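Local coordinates for protein triabin (Triatoma pallidipennis, PDB 1AVG) that inhibits thrombin by forming a non-covalent one-to-one complex, blocking thrombin-induced platelet aggregation and fibrin formation while barely suppressing amidolytic activity, at residues C[55-61]-C[111-115]; C[38-44]-C[65-71]; C[22-27]-C[125-131]. All blocks are in the same frame, centred on the assembly; numbering follows the deposited sequence.

Contact 1 (C[55-61]-C[111-115]); sequences EIGYNKF and RSITF
Phe-115 meets Phe-61 and Tyr-58 in the dense part of this contact, where three aromatic side chains converge. CE1 of Phe-61 reaches CE2 of Phe-115 at 3.5 Å; these two rings touch rim to rim, with planes 59° apart. Tyr-58 also arrives at the edge of the Phe-115 ring, CE2 lying 3.9 Å from CZ of Phe-115. Because CG of Tyr-58 stands anti to the backbone N (chi1 -164°), the phenol extends across the gap, and its OH ends beside CD1 of Ile-113. That hydroxyl is hydrogen-bonded to Glu-121, which satisfies it beside the Ile-113 methyl. The end of strand 51-56 and the turn after it face strand 106-115 across the interior of a lipocalin-type (calycin) barrel; the backbones stay well apart, Glu-55 and Arg-111 CA atoms 12.7 Å from each other, and side chains bridge the gap. In that interior Arg-111 sends NH2 over one face of the Tyr-58 ring, at most a weak cation-pi attraction. The same nitrogen makes a salt bridge to Glu-55 OE2 (2.8 Å), with a second, weak bond to OE1 of Glu-55; carboxylate and guanidinium are turned 51° against each other. Glu-55 OE2 also bonds to His-29, so the buried carboxylate is shared between two partners, which would probably favour its ionised form. The loose side belongs to Lys-60, in the type I turn from Tyr-58 to Phe-61. Its bent chain passes obliquely by the Phe-115 ring, CE 3.9 Å from CE1 of Phe-115, and the exposed ammonium has a long, weak ion pair with Glu-121.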
loop_
_atom_site.group_PDB
_atom_site.type_symbol
_atom_site.label_atom_id
_atom_site.label_comp_id
_atom_site.label_asym_id
_atom_site.label_seq_id
_atom_site.Cartn_x
_atom_site.Cartn_y
_atom_site.Cartn_z
ATOM N N GLU C 55 6.913 -24.208 -7.183
ATOM C CA GLU C 55 5.767 -23.901 -6.337
ATOM C C GLU C 55 5.919 -24.518 -4.955
ATOM O O GLU C 55 6.220 -25.700 -4.832
ATOM C CB GLU C 55 4.478 -24.384 -6.997
ATOM C CG GLU C 55 3.222 -23.978 -6.245
ATOM C CD GLU C 55 1.979 -24.032 -7.103
ATOM O OE1 GLU C 55 2.099 -24.177 -8.332
ATOM O OE2 GLU C 55 0.869 -23.923 -6.549
ATOM N N ILE C 56 5.652 -23.730 -3.919
ATOM C CA ILE C 56 5.794 -24.178 -2.536
ATOM C C ILE C 56 4.524 -23.982 -1.716
ATOM O O ILE C 56 3.808 -22.990 -1.897
ATOM C CB ILE C 56 6.899 -23.373 -1.841
ATOM C CG1 ILE C 56 8.183 -23.417 -2.666
ATOM C CG2 ILE C 56 7.156 -23.921 -0.461
ATOM C CD1 ILE C 56 8.920 -22.094 -2.726
ATOM N N GLY C 57 4.247 -24.937 -0.833
ATOM C CA GLY C 57 3.097 -24.865 0.060
ATOM C C GLY C 57 1.728 -25.260 -0.459
ATOM O O GLY C 57 0.714 -25.067 0.236
ATOM N N TYR C 58 1.680 -25.814 -1.669
ATOM C CA TYR C 58 0.409 -26.215 -2.253
ATOM C C TYR C 58 0.103 -27.649 -1.866
ATOM O O TYR C 58 0.559 -28.593 -2.503
ATOM C CB TYR C 58 0.439 -26.060 -3.771
ATOM C CG TYR C 58 -0.923 -26.085 -4.426
ATOM C CD1 TYR C 58 -1.998 -25.393 -3.876
ATOM C CD2 TYR C 58 -1.130 -26.792 -5.607
ATOM C CE1 TYR C 58 -3.247 -25.404 -4.487
ATOM C CE2 TYR C 58 -2.369 -26.812 -6.227
ATOM C CZ TYR C 58 -3.424 -26.117 -5.664
ATOM O OH TYR C 58 -4.654 -26.148 -6.278
ATOM N N ASN C 59 -0.702 -27.791 -0.823
ATOM C CA ASN C 59 -1.112 -29.084 -0.276
ATOM C C ASN C 59 -1.666 -30.117 -1.256
ATOM O O ASN C 59 -1.797 -31.288 -0.901
ATOM C CB ASN C 59 -2.125 -28.861 0.851
ATOM C CG ASN C 59 -3.179 -27.825 0.489
ATOM O OD1 ASN C 59 -3.906 -27.972 -0.498
ATOM N ND2 ASN C 59 -3.231 -26.746 1.257
ATOM N N LYS C 60 -1.995 -29.702 -2.476
ATOM C CA LYS C 60 -2.537 -30.630 -3.468
ATOM C C LYS C 60 -1.456 -31.428 -4.211
ATOM O O LYS C 60 -1.764 -32.437 -4.848
ATOM C CB LYS C 60 -3.408 -29.880 -4.480
ATOM C CG LYS C 60 -4.470 -28.993 -3.851
ATOM C CD LYS C 60 -5.803 -29.698 -3.682
ATOM C CE LYS C 60 -6.545 -29.799 -5.012
ATOM N NZ LYS C 60 -7.914 -30.378 -4.861
ATOM N N PHE C 61 -0.200 -30.988 -4.115
ATOM C CA PHE C 61 0.919 -31.647 -4.792
ATOM C C PHE C 61 1.773 -32.529 -3.877
ATOM O O PHE C 61 1.945 -32.243 -2.695
ATOM C CB PHE C 61 1.844 -30.605 -5.439
ATOM C CG PHE C 61 1.221 -29.838 -6.571
ATOM C CD1 PHE C 61 0.249 -30.413 -7.378
ATOM C CD2 PHE C 61 1.611 -28.532 -6.828
ATOM C CE1 PHE C 61 -0.323 -29.694 -8.421
ATOM C CE2 PHE C 61 1.046 -27.808 -7.869
ATOM C CZ PHE C 61 0.077 -28.389 -8.665
ATOM N N ARG C 111 -4.704 -17.593 -11.306
ATOM C CA ARG C 111 -4.542 -18.948 -11.809
ATOM C C ARG C 111 -5.742 -19.854 -11.589
ATOM O O ARG C 111 -6.353 -19.860 -10.518
ATOM C CB ARG C 111 -3.316 -19.556 -11.152
ATOM C CG ARG C 111 -3.031 -21.017 -11.439
ATOM C CD ARG C 111 -1.531 -21.208 -11.290
ATOM N NE ARG C 111 -1.076 -22.379 -10.539
ATOM C CZ ARG C 111 -1.589 -22.815 -9.396
ATOM N NH1 ARG C 111 -2.632 -22.215 -8.836
ATOM N NH2 ARG C 111 -0.946 -23.756 -8.722
ATOM N N SER C 112 -6.098 -20.589 -12.631
ATOM C CA SER C 112 -7.190 -21.538 -12.555
ATOM C C SER C 112 -6.579 -22.904 -12.768
ATOM O O SER C 112 -5.973 -23.157 -13.815
ATOM C CB SER C 112 -8.223 -21.270 -13.641
ATOM O OG SER C 112 -8.837 -20.021 -13.427
ATOM N N ILE C 113 -6.628 -23.739 -11.739
ATOM C CA ILE C 113 -6.090 -25.084 -11.858
ATOM C C ILE C 113 -7.312 -25.969 -11.952
ATOM O O ILE C 113 -8.315 -25.750 -11.256
ATOM C CB ILE C 113 -5.208 -25.543 -10.642
ATOM C CG1 ILE C 113 -4.816 -24.371 -9.745
ATOM C CG2 ILE C 113 -3.928 -26.197 -11.140
ATOM C CD1 ILE C 113 -5.769 -24.114 -8.594
ATOM N N THR C 114 -7.248 -26.930 -12.856
ATOM C CA THR C 114 -8.345 -27.857 -13.054
ATOM C C THR C 114 -7.793 -29.281 -13.089
ATOM O O THR C 114 -7.328 -29.762 -14.130
ATOM C CB THR C 114 -9.078 -27.546 -14.369
ATOM O OG1 THR C 114 -9.418 -26.153 -14.411
ATOM C CG2 THR C 114 -10.337 -28.369 -14.473
ATOM N N PHE C 115 -7.765 -29.925 -11.929
ATOM C CA PHE C 115 -7.272 -31.291 -11.854
ATOM C C PHE C 115 -8.323 -32.172 -12.483
ATOM O O PHE C 115 -9.513 -31.849 -12.432
ATOM C CB PHE C 115 -7.028 -31.701 -10.404
ATOM C CG PHE C 115 -5.924 -30.937 -9.749
ATOM C CD1 PHE C 115 -6.172 -29.698 -9.166
ATOM C CD2 PHE C 115 -4.629 -31.434 -9.744
ATOM C CE1 PHE C 115 -5.144 -28.961 -8.591
ATOM C CE2 PHE C 115 -3.595 -30.709 -9.173
ATOM C CZ PHE C 115 -3.852 -29.465 -8.594
#

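Contact 2 (C[38-44]-C[65-71]); sequences VCQKFTT and VKFQCNQ
Strands 38-43 and 66-71 run parallel, their axes 20° apart and 4.8 Å at closest approach, joined by five backbone hydrogen bonds. Lys-41 takes both parts, its N giving to Phe-67 O and its O receiving from Cys-69 N (2.8 Å), and Thr-43 repeats this with Cys-69 O and Gln-71 N; the Thr-43 N bond is the most bent, at 137°. On the face shared by Gln-40, Phe-42, Phe-67 and Cys-69, CB and SG of Cys-69 lie over one face of the Phe-42 ring, SG 4.0 Å from its centroid, a sulfur-aromatic contact beside a CH-pi one. The same sulfur forms the disulfide to Cys-84. Phe-67 takes CG1 of Val-38 against CE1 (3.7 Å), while the aliphatic part of Gln-40 lies alongside and points the same way. The other face is polar. Gln-68 folds back at chi2 (-64°), bringing its amide against CB of Lys-41. Lys-66 curls toward the extended Lys-41, and their ammonium groups come close without bonding; the chain-terminal carboxylate of Cys-142, whose O takes a weak hydrogen bond from Lys-41, probably offsets their charge. Cys-142 is also disulfide-linked to Cys-39. Parallel pairing of this kind departs from the all-antiparallel, next-neighbour barrel of classical lipocalins: here strand 51-56 lies on the far side of strand 37-43, the exchanged strand order that marks the triabin variant of the fold.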
loop_
_atom_site.group_PDB
_atom_site.type_symbol
_atom_site.label_atom_id
_atom_site.label_comp_id
_atom_site.label_asym_id
_atom_site.label_seq_id
_atom_site.Cartn_x
_atom_site.Cartn_y
_atom_site.Cartn_z
ATOM N N VAL C 38 7.456 -28.387 -5.432
ATOM C CA VAL C 38 7.191 -29.077 -6.694
ATOM C C VAL C 38 7.735 -28.234 -7.869
ATOM O O VAL C 38 7.490 -27.036 -7.934
ATOM C CB VAL C 38 5.662 -29.325 -6.821
ATOM C CG1 VAL C 38 5.106 -28.767 -8.105
ATOM C CG2 VAL C 38 5.355 -30.799 -6.711
ATOM N N CYS C 39 8.537 -28.827 -8.748
ATOM C CA CYS C 39 9.067 -28.076 -9.884
ATOM C C CYS C 39 8.271 -28.354 -11.149
ATOM O O CYS C 39 8.075 -29.508 -11.535
ATOM C CB CYS C 39 10.539 -28.398 -10.150
ATOM S SG CYS C 39 11.174 -27.578 -11.656
ATOM N N GLN C 40 7.829 -27.283 -11.799
ATOM C CA GLN C 40 7.050 -27.378 -13.025
ATOM C C GLN C 40 7.849 -26.740 -14.143
ATOM O O GLN C 40 8.302 -25.605 -14.007
ATOM C CB GLN C 40 5.724 -26.633 -12.863
ATOM C CG GLN C 40 4.848 -27.179 -11.753
ATOM C CD GLN C 40 3.887 -26.152 -11.191
ATOM O OE1 GLN C 40 3.388 -26.306 -10.079
ATOM N NE2 GLN C 40 3.614 -25.105 -11.954
ATOM N N LYS C 41 8.049 -27.472 -15.230
ATOM C CA LYS C 41 8.783 -26.948 -16.367
ATOM C C LYS C 41 7.788 -26.589 -17.445
ATOM O O LYS C 41 6.994 -27.422 -17.873
ATOM C CB LYS C 41 9.804 -27.968 -16.852
ATOM C CG LYS C 41 10.911 -28.151 -15.833
ATOM C CD LYS C 41 11.695 -29.440 -15.989
ATOM C CE LYS C 41 12.729 -29.533 -14.874
ATOM N NZ LYS C 41 13.533 -30.779 -14.888
ATOM N N PHE C 42 7.762 -25.310 -17.795
ATOM C CA PHE C 42 6.850 -24.796 -18.804
ATOM C C PHE C 42 7.531 -24.592 -20.147
ATOM O O PHE C 42 8.701 -24.205 -20.225
ATOM C CB PHE C 42 6.224 -23.467 -18.348
ATOM C CG PHE C 42 5.151 -23.619 -17.310
ATOM C CD1 PHE C 42 5.462 -24.022 -16.014
ATOM C CD2 PHE C 42 3.829 -23.369 -17.626
ATOM C CE1 PHE C 42 4.464 -24.178 -15.050
ATOM C CE2 PHE C 42 2.824 -23.522 -16.670
ATOM C CZ PHE C 42 3.145 -23.929 -15.377
ATOM N N THR C 43 6.782 -24.869 -21.200
ATOM C CA THR C 43 7.262 -24.693 -22.549
ATOM C C THR C 43 6.143 -24.015 -23.345
ATOM O O THR C 43 5.017 -24.528 -23.456
ATOM C CB THR C 43 7.752 -26.044 -23.159
ATOM O OG1 THR C 43 7.789 -25.968 -24.589
ATOM C CG2 THR C 43 6.878 -27.197 -22.717
ATOM N N THR C 44 6.430 -22.789 -23.770
ATOM C CA THR C 44 5.494 -21.977 -24.534
ATOM C C THR C 44 5.491 -22.456 -25.979
ATOM O O THR C 44 6.552 -22.675 -26.575
ATOM C CB THR C 44 5.874 -20.469 -24.469
ATOM O OG1 THR C 44 4.936 -19.689 -25.225
ATOM C CG2 THR C 44 7.277 -20.231 -25.013
ATOM N N VAL C 65 7.486 -34.747 -6.770
ATOM C CA VAL C 65 6.909 -34.862 -8.108
ATOM C C VAL C 65 7.270 -33.704 -9.043
ATOM O O VAL C 65 7.311 -32.546 -8.632
ATOM C CB VAL C 65 5.377 -34.984 -8.020
ATOM C CG1 VAL C 65 4.779 -35.078 -9.396
ATOM C CG2 VAL C 65 4.995 -36.206 -7.200
ATOM N N LYS C 66 7.547 -34.035 -10.302
ATOM C CA LYS C 66 7.890 -33.044 -11.319
ATOM C C LYS C 66 6.788 -32.995 -12.372
ATOM O O LYS C 66 6.208 -34.028 -12.706
ATOM C CB LYS C 66 9.198 -33.422 -11.995
ATOM C CG LYS C 66 10.405 -33.390 -11.095
ATOM C CD LYS C 66 11.662 -33.457 -11.929
ATOM C CE LYS C 66 11.813 -32.199 -12.788
ATOM N NZ LYS C 66 10.788 -31.984 -13.863
ATOM N N PHE C 67 6.509 -31.802 -12.896
ATOM C CA PHE C 67 5.478 -31.620 -13.917
ATOM C C PHE C 67 6.034 -31.020 -15.192
ATOM O O PHE C 67 6.850 -30.100 -15.145
ATOM C CB PHE C 67 4.378 -30.691 -13.419
ATOM C CG PHE C 67 3.626 -31.219 -12.247
ATOM C CD1 PHE C 67 4.080 -30.985 -10.957
ATOM C CD2 PHE C 67 2.470 -31.958 -12.429
ATOM C CE1 PHE C 67 3.392 -31.484 -9.867
ATOM C CE2 PHE C 67 1.779 -32.459 -11.347
ATOM C CZ PHE C 67 2.239 -32.224 -10.061
ATOM N N GLN C 68 5.617 -31.571 -16.327
ATOM C CA GLN C 68 6.022 -31.059 -17.631
ATOM C C GLN C 68 4.764 -30.433 -18.220
ATOM O O GLN C 68 3.772 -31.132 -18.455
ATOM C CB GLN C 68 6.559 -32.173 -18.534
ATOM C CG GLN C 68 8.090 -32.275 -18.570
ATOM C CD GLN C 68 8.770 -31.036 -19.170
ATOM O OE1 GLN C 68 8.139 -30.225 -19.853
ATOM N NE2 GLN C 68 10.069 -30.900 -18.923
ATOM N N CYS C 69 4.785 -29.109 -18.370
ATOM C CA CYS C 69 3.646 -28.369 -18.884
ATOM C C CYS C 69 3.890 -27.860 -20.285
ATOM O O CYS C 69 4.883 -27.188 -20.542
ATOM C CB CYS C 69 3.345 -27.178 -17.981
ATOM S SG CYS C 69 3.100 -27.590 -16.229
ATOM N N ASN C 70 2.942 -28.124 -21.173
ATOM C CA ASN C 70 3.048 -27.690 -22.554
ATOM C C ASN C 70 1.862 -26.796 -22.864
ATOM O O ASN C 70 0.730 -27.100 -22.471
ATOM C CB ASN C 70 3.055 -28.895 -23.492
ATOM C CG ASN C 70 4.285 -28.933 -24.381
ATOM O OD1 ASN C 70 4.970 -29.954 -24.462
ATOM N ND2 ASN C 70 4.567 -27.822 -25.064
ATOM N N GLN C 71 2.132 -25.671 -23.519
ATOM C CA GLN C 71 1.082 -24.723 -23.870
ATOM C C GLN C 71 0.081 -25.245 -24.892
ATOM O O GLN C 71 0.450 -25.894 -25.877
ATOM C CB GLN C 71 1.682 -23.409 -24.365
ATOM C CG GLN C 71 0.645 -22.313 -24.566
ATOM C CD GLN C 71 1.240 -21.007 -25.049
ATOM O OE1 GLN C 71 2.399 -20.945 -25.474
ATOM N NE2 GLN C 71 0.443 -19.951 -24.994
#

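Contact 3 (C[22-27]-C[125-131]); sequences NGTWYL and LVFERTK. Unlike the reference sequence in segment 125-131: Phe-127 (reference Leu).
The guanidinium of Arg-129 lies flat on the indole of Trp-25, planes 11° apart and centres 3.7 Å from each other, a cation-pi stack. Before reaching it the arginine chain, bent at chi2 (52°), passes CD over the six-membered ring of Trp-25, so that methylene and cation share one indole face. In its own plane the guanidinium turns its end to the backbone: NH1 and NH2 both grip Asn-22 O, each at 2.9 Å, and NH1 also reaches Thr-24 O, approaching from above that carbonyl's plane. NE bonds to Tyr-103 O, and Trp-25 NE1 to Phe-20 O, fixing both stacked groups. Tyr-26 receives Lys-131 CB over one ring face, 4.0 Å from its centroid, and the Leu-27 methyl CD2 sits over the Phe-127 ring. The backbones meet in a single antiparallel hydrogen-bonded pair, Tyr-26 N to Glu-128 O and Glu-128 N to Tyr-26 O, both 2.8 Å. Beyond it the Glu-128 carboxylate forms a salt bridge with a basic side chain of another protein chain. Gly-23, Thr-24 and Trp-25 form the lipocalin Gly-X-Trp signature at the start of the first strand; its tryptophan packs against an arginine just after the last strand, as in lipocalins, beside the short pairing that joins these two strands.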
loop_
_atom_site.group_PDB
_atom_site.type_symbol
_atom_site.label_atom_id
_atom_site.label_comp_id
_atom_site.label_asym_id
_atom_site.label_seq_id
_atom_site.Cartn_x
_atom_site.Cartn_y
_atom_site.Cartn_z
ATOM N N ASN C 22 10.637 -17.426 -19.369
ATOM C CA ASN C 22 12.068 -17.519 -19.536
ATOM C C ASN C 22 12.625 -17.455 -18.127
ATOM O O ASN C 22 12.233 -16.594 -17.343
ATOM C CB ASN C 22 12.573 -16.332 -20.359
ATOM C CG ASN C 22 14.083 -16.315 -20.501
ATOM O OD1 ASN C 22 14.717 -17.359 -20.691
ATOM N ND2 ASN C 22 14.668 -15.125 -20.418
ATOM N N GLY C 23 13.469 -18.415 -17.775
ATOM C CA GLY C 23 14.058 -18.418 -16.447
ATOM C C GLY C 23 13.313 -19.189 -15.371
ATOM O O GLY C 23 12.560 -20.126 -15.650
ATOM N N THR C 24 13.537 -18.779 -14.129
ATOM C CA THR C 24 12.929 -19.418 -12.974
ATOM C C THR C 24 12.157 -18.419 -12.114
ATOM O O THR C 24 12.617 -17.307 -11.863
ATOM C CB THR C 24 14.010 -20.105 -12.095
ATOM O OG1 THR C 24 14.793 -21.001 -12.903
ATOM C CG2 THR C 24 13.368 -20.882 -10.951
ATOM N N TRP C 25 10.964 -18.830 -11.699
ATOM C CA TRP C 25 10.099 -18.033 -10.842
ATOM C C TRP C 25 9.788 -18.937 -9.668
ATOM O O TRP C 25 9.609 -20.143 -9.840
ATOM C CB TRP C 25 8.786 -17.694 -11.542
ATOM C CG TRP C 25 8.898 -16.721 -12.672
ATOM C CD1 TRP C 25 8.931 -17.015 -14.008
ATOM C CD2 TRP C 25 8.892 -15.289 -12.578
ATOM N NE1 TRP C 25 8.931 -15.855 -14.748
ATOM C CE2 TRP C 25 8.904 -14.783 -13.894
ATOM C CE3 TRP C 25 8.869 -14.386 -11.508
ATOM C CZ2 TRP C 25 8.888 -13.409 -14.166
ATOM C CZ3 TRP C 25 8.854 -13.023 -11.781
ATOM C CH2 TRP C 25 8.862 -12.550 -13.098
ATOM N N TYR C 26 9.771 -18.369 -8.474
ATOM C CA TYR C 26 9.459 -19.115 -7.265
ATOM C C TYR C 26 8.095 -18.640 -6.799
ATOM O O TYR C 26 7.816 -17.453 -6.807
ATOM C CB TYR C 26 10.518 -18.860 -6.200
ATOM C CG TYR C 26 11.848 -19.496 -6.512
ATOM C CD1 TYR C 26 12.795 -18.834 -7.286
ATOM C CD2 TYR C 26 12.168 -20.753 -6.010
ATOM C CE1 TYR C 26 14.036 -19.409 -7.548
ATOM C CE2 TYR C 26 13.393 -21.337 -6.259
ATOM C CZ TYR C 26 14.328 -20.661 -7.026
ATOM O OH TYR C 26 15.567 -21.232 -7.229
ATOM N N LEU C 27 7.246 -19.569 -6.394
ATOM C CA LEU C 27 5.901 -19.234 -5.967
ATOM C C LEU C 27 5.519 -19.942 -4.662
ATOM O O LEU C 27 5.358 -21.160 -4.636
ATOM C CB LEU C 27 4.940 -19.594 -7.106
ATOM C CG LEU C 27 3.454 -19.860 -6.901
ATOM C CD1 LEU C 27 2.737 -18.643 -6.372
ATOM C CD2 LEU C 27 2.878 -20.260 -8.238
ATOM N N LEU C 125 -2.153 -15.334 -7.287
ATOM C CA LEU C 125 -0.829 -15.717 -6.814
ATOM C C LEU C 125 0.236 -14.703 -7.208
ATOM O O LEU C 125 0.040 -13.915 -8.133
ATOM C CB LEU C 125 -0.458 -17.083 -7.400
ATOM C CG LEU C 125 -1.461 -18.231 -7.275
ATOM C CD1 LEU C 125 -1.025 -19.369 -8.188
ATOM C CD2 LEU C 125 -1.564 -18.697 -5.840
ATOM N N VAL C 126 1.370 -14.745 -6.511
ATOM C CA VAL C 126 2.484 -13.848 -6.773
ATOM C C VAL C 126 3.758 -14.640 -7.072
ATOM O O VAL C 126 4.288 -15.322 -6.191
ATOM C CB VAL C 126 2.743 -12.916 -5.570
ATOM C CG1 VAL C 126 4.062 -12.171 -5.749
ATOM C CG2 VAL C 126 1.608 -11.934 -5.419
ATOM N N PHE C 127 4.234 -14.554 -8.312
ATOM C CA PHE C 127 5.447 -15.252 -8.729
ATOM C C PHE C 127 6.637 -14.350 -8.443
ATOM O O PHE C 127 6.677 -13.205 -8.887
ATOM C CB PHE C 127 5.413 -15.566 -10.231
ATOM C CG PHE C 127 4.326 -16.535 -10.650
ATOM C CD1 PHE C 127 3.014 -16.105 -10.826
ATOM C CD2 PHE C 127 4.632 -17.866 -10.940
ATOM C CE1 PHE C 127 2.029 -16.983 -11.294
ATOM C CE2 PHE C 127 3.650 -18.750 -11.407
ATOM C CZ PHE C 127 2.355 -18.306 -11.584
ATOM N N GLU C 128 7.603 -14.856 -7.696
ATOM C CA GLU C 128 8.789 -14.085 -7.367
ATOM C C GLU C 128 9.955 -14.461 -8.257
ATOM O O GLU C 128 10.102 -15.617 -8.636
ATOM C CB GLU C 128 9.181 -14.320 -5.918
ATOM C CG GLU C 128 8.236 -13.683 -4.953
ATOM C CD GLU C 128 8.699 -13.822 -3.535
ATOM O OE1 GLU C 128 9.770 -13.264 -3.196
ATOM O OE2 GLU C 128 7.990 -14.495 -2.759
ATOM N N ARG C 129 10.774 -13.481 -8.603
ATOM C CA ARG C 129 11.931 -13.737 -9.436
ATOM C C ARG C 129 13.106 -14.077 -8.523
ATOM O O ARG C 129 14.033 -14.775 -8.925
ATOM C CB ARG C 129 12.231 -12.509 -10.297
ATOM C CG ARG C 129 12.964 -12.797 -11.591
ATOM C CD ARG C 129 12.269 -13.877 -12.393
ATOM N NE ARG C 129 12.087 -13.522 -13.800
ATOM C CZ ARG C 129 12.078 -14.396 -14.806
ATOM N NH1 ARG C 129 12.250 -15.691 -14.583
ATOM N NH2 ARG C 129 11.838 -13.979 -16.039
ATOM N N THR C 130 13.037 -13.613 -7.277
ATOM C CA THR C 130 14.088 -13.863 -6.291
ATOM C C THR C 130 13.677 -14.933 -5.269
ATOM O O THR C 130 12.557 -14.908 -4.740
ATOM C CB THR C 130 14.510 -12.529 -5.585
ATOM O OG1 THR C 130 15.871 -12.220 -5.919
ATOM C CG2 THR C 130 14.352 -12.599 -4.056
ATOM N N LYS C 131 14.584 -15.873 -5.003
ATOM C CA LYS C 131 14.327 -16.946 -4.053
ATOM C C LYS C 131 14.353 -16.452 -2.615
ATOM O O LYS C 131 15.312 -15.823 -2.173
ATOM C CB LYS C 131 15.341 -18.072 -4.228
ATOM C CG LYS C 131 15.175 -19.187 -3.211
ATOM C CD LYS C 131 16.033 -20.393 -3.552
ATOM C CE LYS C 131 17.504 -20.054 -3.517
ATOM N NZ LYS C 131 18.302 -21.187 -4.032
#

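All three contacts belong to one barrel but join different parts of it. Contact 1 is the most buried, spanning the interior from the end of strand 51-56 and its following turn to strand 106-115, so it relies entirely on side chains, a charge pair included. Contacts 2 and 3 are only partly buried and join strands by backbone pairing: long and parallel in 38-44 with 65-71, brief and antiparallel in 22-27 with 125-131, where an arginine stack carries much of the rest. Contact 1 touches both: Phe-61 packs on Val-38, and Arg-111 on Leu-125, while Glu-55 N and Ile-56 N reach Val-38 O and Leu-27 O on either neighbouring strand. Contacts 2 and 3 do not touch, their nearest atoms about 6 Å apart.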